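Local coordinates for Poly(Beta-D-mannuronate) lyase (Pseudopedobacter saltans, PDB 7O79), which probably cleaves poly(beta-D-mannuronate), the mannuronate chains of alginate, by an eliminative lyase mechanism, as a right-handed parallel beta-helix enzyme of polysaccharide lyase family 6, at residues N146-S151 and R176-G181; K290-K295 and G341-D346. All blocks are in the same frame, centred on the assembly; numbering follows the deposited sequence.

Interaction 1: N146-S151 and R176-G181. With PO4 (phosphate ion), chain B.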
loop_
_atom_site.group_PDB
_atom_site.type_symbol
_atom_site.label_atom_id
_atom_site.label_comp_id
_atom_site.label_asym_id
_atom_site.label_seq_id
_atom_site.Cartn_x
_atom_site.Cartn_y
_atom_site.Cartn_z
ATOM N N ASN A 146 -1.724 4.061 -7.527
ATOM C CA ASN A 146 -2.399 3.383 -8.621
ATOM C C ASN A 146 -3.664 4.151 -8.953
ATOM O O ASN A 146 -4.457 4.474 -8.065
ATOM C CB ASN A 146 -2.719 1.910 -8.290
ATOM C CG ASN A 146 -3.191 1.129 -9.508
ATOM O OD1 ASN A 146 -2.398 0.795 -10.390
ATOM N ND2 ASN A 146 -4.484 0.791 -9.541
ATOM N N ASP A 147 -3.853 4.409 -10.237
ATOM C CA ASP A 147 -4.875 5.299 -10.744
ATOM C C ASP A 147 -6.234 4.578 -10.745
ATOM O O ASP A 147 -6.320 3.347 -10.665
ATOM C CB ASP A 147 -4.437 5.754 -12.143
ATOM C CG ASP A 147 -5.069 7.040 -12.578
ATOM O OD1 ASP A 147 -4.438 8.084 -12.275
ATOM O OD2 ASP A 147 -6.148 7.019 -13.234
ATOM N N GLN A 148 -7.308 5.361 -10.826
ATOM C CA GLN A 148 -8.650 4.816 -10.644
ATOM C C GLN A 148 -9.143 3.996 -11.829
ATOM O O GLN A 148 -9.930 3.061 -11.635
ATOM C CB GLN A 148 -9.624 5.962 -10.324
ATOM C CG GLN A 148 -11.092 5.565 -10.113
ATOM C CD GLN A 148 -11.297 4.517 -9.034
ATOM O OE1 GLN A 148 -10.607 4.501 -8.016
ATOM N NE2 GLN A 148 -12.275 3.640 -9.249
ATOM N N ASP A 149 -8.736 4.324 -13.053
ATOM C CA ASP A 149 -9.278 3.667 -14.232
ATOM C C ASP A 149 -8.162 3.060 -15.067
ATOM O O ASP A 149 -7.051 3.595 -15.121
ATOM C CB ASP A 149 -10.087 4.639 -15.081
ATOM C CG ASP A 149 -11.315 5.157 -14.349
ATOM O OD1 ASP A 149 -12.353 4.470 -14.329
ATOM O OD2 ASP A 149 -11.237 6.252 -13.779
ATOM N N ASN A 150 -8.464 1.907 -15.665
ATOM C CA ASN A 150 -7.602 1.255 -16.656
ATOM C C ASN A 150 -6.173 1.013 -16.137
ATOM O O ASN A 150 -5.191 1.132 -16.875
ATOM C CB ASN A 150 -7.597 2.063 -17.963
ATOM C CG ASN A 150 -7.104 1.249 -19.133
ATOM O OD1 ASN A 150 -7.497 0.097 -19.306
ATOM N ND2 ASN A 150 -6.234 1.836 -19.935
ATOM N N SER A 151 -6.044 0.606 -14.851
ATOM C CA SER A 151 -4.716 0.384 -14.267
ATOM C C SER A 151 -4.768 -0.862 -13.352
ATOM O O SER A 151 -4.746 -0.816 -12.117
ATOM C CB SER A 151 -4.247 1.652 -13.541
ATOM O OG SER A 151 -2.965 1.511 -12.974
ATOM N N ARG A 176 -0.990 4.102 -2.279
ATOM C CA ARG A 176 -2.433 4.335 -2.310
ATOM C C ARG A 176 -2.994 3.706 -3.585
ATOM O O ARG A 176 -2.639 4.124 -4.690
ATOM C CB ARG A 176 -2.765 5.834 -2.226
ATOM C CG ARG A 176 -4.271 6.125 -2.258
ATOM C CD ARG A 176 -4.628 7.629 -2.131
ATOM N NE ARG A 176 -4.207 8.407 -3.293
ATOM C CZ ARG A 176 -3.980 9.717 -3.276
ATOM N NH1 ARG A 176 -4.170 10.416 -2.161
ATOM N NH2 ARG A 176 -3.598 10.333 -4.387
ATOM N N ILE A 177 -3.856 2.693 -3.433
ATOM C CA ILE A 177 -4.320 1.866 -4.551
ATOM C C ILE A 177 -5.786 2.168 -4.833
ATOM O O ILE A 177 -6.691 1.594 -4.215
ATOM C CB ILE A 177 -4.119 0.365 -4.299
ATOM C CG1 ILE A 177 -2.740 0.095 -3.687
ATOM C CG2 ILE A 177 -4.384 -0.426 -5.597
ATOM C CD1 ILE A 177 -1.594 0.536 -4.593
ATOM N N TRP A 178 -6.026 3.010 -5.834
ATOM C CA TRP A 178 -7.369 3.207 -6.349
ATOM C C TRP A 178 -7.684 2.134 -7.385
ATOM O O TRP A 178 -6.807 1.376 -7.820
ATOM C CB TRP A 178 -7.505 4.581 -6.998
ATOM C CG TRP A 178 -7.467 5.757 -6.051
ATOM C CD1 TRP A 178 -7.925 5.810 -4.760
ATOM C CD2 TRP A 178 -6.961 7.058 -6.353
ATOM N NE1 TRP A 178 -7.721 7.077 -4.231
ATOM C CE2 TRP A 178 -7.136 7.861 -5.196
ATOM C CE3 TRP A 178 -6.384 7.632 -7.500
ATOM C CZ2 TRP A 178 -6.744 9.205 -5.149
ATOM C CZ3 TRP A 178 -5.993 8.974 -7.451
ATOM C CH2 TRP A 178 -6.177 9.743 -6.280
ATOM N N GLY A 179 -8.948 2.104 -7.803
ATOM C CA GLY A 179 -9.440 1.183 -8.794
ATOM C C GLY A 179 -10.821 0.707 -8.430
ATOM O O GLY A 179 -11.443 1.208 -7.497
ATOM N N TYR A 180 -11.325 -0.250 -9.208
ATOM C CA TYR A 180 -12.653 -0.793 -8.947
ATOM C C TYR A 180 -12.725 -1.329 -7.528
ATOM O O TYR A 180 -11.875 -2.118 -7.111
ATOM C CB TYR A 180 -12.983 -1.900 -9.948
ATOM C CG TYR A 180 -14.322 -2.554 -9.731
ATOM C CD1 TYR A 180 -14.488 -3.555 -8.775
ATOM C CD2 TYR A 180 -15.428 -2.178 -10.479
ATOM C CE1 TYR A 180 -15.712 -4.167 -8.568
ATOM C CE2 TYR A 180 -16.664 -2.786 -10.281
ATOM C CZ TYR A 180 -16.799 -3.769 -9.323
ATOM O OH TYR A 180 -18.020 -4.370 -9.127
ATOM N N GLY A 181 -13.775 -0.940 -6.814
ATOM C CA GLY A 181 -13.922 -1.188 -5.396
ATOM C C GLY A 181 -13.839 0.074 -4.583
ATOM O O GLY A 181 -14.165 0.057 -3.393
HETATM P P PO4 B . -12.458 0.989 -15.935
HETATM O O1 PO4 B . -11.159 0.846 -15.155
HETATM O O2 PO4 B . -12.223 0.503 -17.355
HETATM O O3 PO4 B . -12.853 2.446 -15.936
HETATM O O4 PO4 B . -13.597 0.205 -15.312
#

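Interaction 2: K290-K295 and G341-D346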
loop_
_atom_site.group_PDB
_atom_site.type_symbol
_atom_site.label_atom_id
_atom_site.label_comp_id
_atom_site.label_asym_id
_atom_site.label_seq_id
_atom_site.Cartn_x
_atom_site.Cartn_y
_atom_site.Cartn_z
ATOM N N LYS A 290 -31.124 3.646 4.988
ATOM C CA LYS A 290 -32.021 4.774 5.213
ATOM C C LYS A 290 -31.417 5.670 6.287
ATOM O O LYS A 290 -30.450 5.304 6.962
ATOM C CB LYS A 290 -33.418 4.293 5.608
ATOM C CG LYS A 290 -33.511 3.792 7.014
ATOM C CD LYS A 290 -34.826 3.066 7.258
ATOM N N ALA A 291 -31.995 6.859 6.433
ATOM C CA ALA A 291 -31.558 7.776 7.474
ATOM C C ALA A 291 -32.133 7.326 8.813
ATOM O O ALA A 291 -33.353 7.186 8.952
ATOM C CB ALA A 291 -31.989 9.209 7.154
ATOM N N LEU A 292 -31.250 7.090 9.793
ATOM C CA LEU A 292 -31.688 6.707 11.133
ATOM C C LEU A 292 -32.107 7.921 11.954
ATOM O O LEU A 292 -32.899 7.781 12.889
ATOM C CB LEU A 292 -30.571 5.951 11.858
ATOM C CG LEU A 292 -30.160 4.597 11.277
ATOM C CD1 LEU A 292 -29.022 3.996 12.109
ATOM C CD2 LEU A 292 -31.372 3.663 11.227
ATOM N N THR A 293 -31.553 9.097 11.640
ATOM C CA THR A 293 -31.943 10.383 12.208
ATOM C C THR A 293 -31.974 11.424 11.100
ATOM O O THR A 293 -31.466 11.208 9.996
ATOM C CB THR A 293 -30.972 10.888 13.291
ATOM O OG1 THR A 293 -29.847 11.486 12.634
ATOM C CG2 THR A 293 -30.493 9.758 14.207
ATOM N N ASP A 294 -32.518 12.599 11.425
ATOM C CA ASP A 294 -32.580 13.676 10.442
ATOM C C ASP A 294 -31.223 14.280 10.129
ATOM O O ASP A 294 -31.145 15.134 9.241
ATOM C CB ASP A 294 -33.521 14.774 10.926
ATOM C CG ASP A 294 -34.943 14.295 11.001
ATOM O OD1 ASP A 294 -35.281 13.423 10.189
ATOM O OD2 ASP A 294 -35.721 14.776 11.850
ATOM N N LYS A 295 -30.166 13.862 10.827
ATOM C CA LYS A 295 -28.856 14.489 10.691
ATOM C C LYS A 295 -27.936 13.781 9.704
ATOM O O LYS A 295 -26.852 14.308 9.417
ATOM C CB LYS A 295 -28.167 14.573 12.062
ATOM C CG LYS A 295 -29.052 15.249 13.113
ATOM C CD LYS A 295 -28.243 16.002 14.129
ATOM C CE LYS A 295 -29.156 16.813 15.072
ATOM N NZ LYS A 295 -30.081 17.716 14.321
ATOM N N GLY A 341 -22.008 4.946 18.502
ATOM C CA GLY A 341 -23.292 4.537 19.022
ATOM C C GLY A 341 -24.363 5.613 19.034
ATOM O O GLY A 341 -25.485 5.345 19.469
ATOM N N ASN A 342 -24.051 6.829 18.577
ATOM C CA ASN A 342 -25.014 7.927 18.513
ATOM C C ASN A 342 -25.066 8.383 17.066
ATOM O O ASN A 342 -24.405 9.367 16.681
ATOM C CB ASN A 342 -24.653 9.081 19.444
ATOM C CG ASN A 342 -24.733 8.687 20.901
ATOM O OD1 ASN A 342 -25.719 8.091 21.346
ATOM N ND2 ASN A 342 -23.702 9.032 21.660
ATOM N N PRO A 343 -25.823 7.678 16.234
ATOM C CA PRO A 343 -25.897 8.038 14.815
ATOM C C PRO A 343 -26.353 9.476 14.634
ATOM O O PRO A 343 -27.252 9.955 15.322
ATOM C CB PRO A 343 -26.916 7.044 14.235
ATOM C CG PRO A 343 -27.465 6.273 15.407
ATOM C CD PRO A 343 -26.505 6.408 16.542
ATOM N N GLY A 344 -25.691 10.167 13.719
ATOM C CA GLY A 344 -26.035 11.534 13.378
ATOM C C GLY A 344 -25.637 11.771 11.942
ATOM O O GLY A 344 -26.191 11.135 11.030
ATOM N N ALA A 345 -24.661 12.666 11.735
ATOM C CA ALA A 345 -24.129 12.891 10.400
ATOM C C ALA A 345 -23.603 11.590 9.788
ATOM O O ALA A 345 -23.785 11.347 8.590
ATOM C CB ALA A 345 -23.037 13.963 10.452
ATOM N N ASP A 346 -22.950 10.741 10.585
ATOM C CA ASP A 346 -22.565 9.427 10.092
ATOM C C ASP A 346 -23.354 8.372 10.849
ATOM O O ASP A 346 -23.881 8.605 11.944
ATOM C CB ASP A 346 -21.059 9.146 10.251
ATOM C CG ASP A 346 -20.631 8.987 11.705
ATOM O OD1 ASP A 346 -20.951 7.926 12.293
ATOM O OD2 ASP A 346 -19.899 9.853 12.224
HETATM O O HOH W 1 -28.169 9.452 11.443
#

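Interaction 1: N146-S151 and R176-G181
N146, W178 and Q148 carry most of the contact between two successive coils of the parallel beta-helix, where strands 144-146 and 175-177 run side by side and then become loops. The parallel pairing is read from two backbone bonds: N146 N to R176 O (3.0 Å, 163° at the hydrogen) and W178 N to N146 O (3.1 Å). On one face of the sheet N146 CB touches I177 CG2 at 3.9 Å. With CG anti to the backbone N (chi1 -170°), the N146 amide bridges the coils: ND2 donates to W178 O (2.9 Å) and S151 O, both within 3° of the amide plane. OD1 bonds to N154 ND2 and to S151 OG, which stands above its carbonyl plane. An alanine here would probably leave W178 O and S151 O without this donor. W178 CB meets N146 O (3.2 Å) and Q148 OE1; D147 CA lies at the indole edge, and R176, bonded to Y118, sets NE over one face near the rim. Q148 crosses W178 at about a right angle. Its OE1, less surely placed, accepts from G179 N at 2.9 Å and weakly from R182, which makes a cation-pi contact with W178; NE2 bonds weakly to G179 O. N150 N donates to phosphate O1 (2.9 Å), an ion probably from the crystallisation liquor and also held by R152. G179 CA directs its hydrogen at Q148 O, 3.4 Å away.

Interaction 2: K290-K295 and G341-D346
P343 is the first residue of 341-346 to meet the other loop, its CB facing CD1 of L292 at 4.3 Å, a loose apolar touch. Its carbonyl oxygen approaches T293 CG2 at 3.4 Å, so the threonine methyl lies against the backbone that leads into G344.

At G344 the contact becomes polar, but no direct hydrogen bond joins 290-295 to 341-346; a water bridges them. That water accepts from T293 OG1 (2.9 Å) and donates to G344 O (2.6 Å). OG1 stands between the backbone N and the carbonyl carbon (chi1 81°), and there it also accepts from K295 N at 3.0 Å and 161°, the signature of an ST turn. The one hydroxyl thus takes part in the turn of its own loop and, through the water, in the link to G344. K295 adds its CB, 3.8 Å from G344 C, before its amino end leads away. G344 N, for its part, makes a bond back within its own segment, to D346 O.

A345 follows, its CA-H aimed at K295 O over 3.2 Å, with 154° at the hydrogen; its backbone is bonded to E297 as well.

Just beyond the segment, Q347 ties the loops directly: OE1 accepts from L292 N and NE2 donates to K290 O. P343 also packs on I381 and L382 of another loop. The contact thus lies at the surface, between the loop that runs from strand 280-283 to strand 299-300 and the one that links strand 333-337 to strand 356-364.

In the fold
From the N terminus, the chain first reaches interaction 1, where 146-151 meets 176-181 and closes a loop that includes strand 155-162, one turn of the beta-helix. The chain then winds on through further coils before interaction 2 opens at 290-295 and closes at 341-346, spanning strands 299-300, 308-309, 319-328 and 333-337. The two are in series, so neither nests within nor crosses the other. The centres of interactions 1 and 2 lie about 30 Å apart, and they do not touch. Interaction 1, partly buried, lies midway along the beta-helix and interaction 2 at the surface further on; both involve loops following adjacent strands of one parallel row, 144-146 and 175-177, then 280-283 and 333-337.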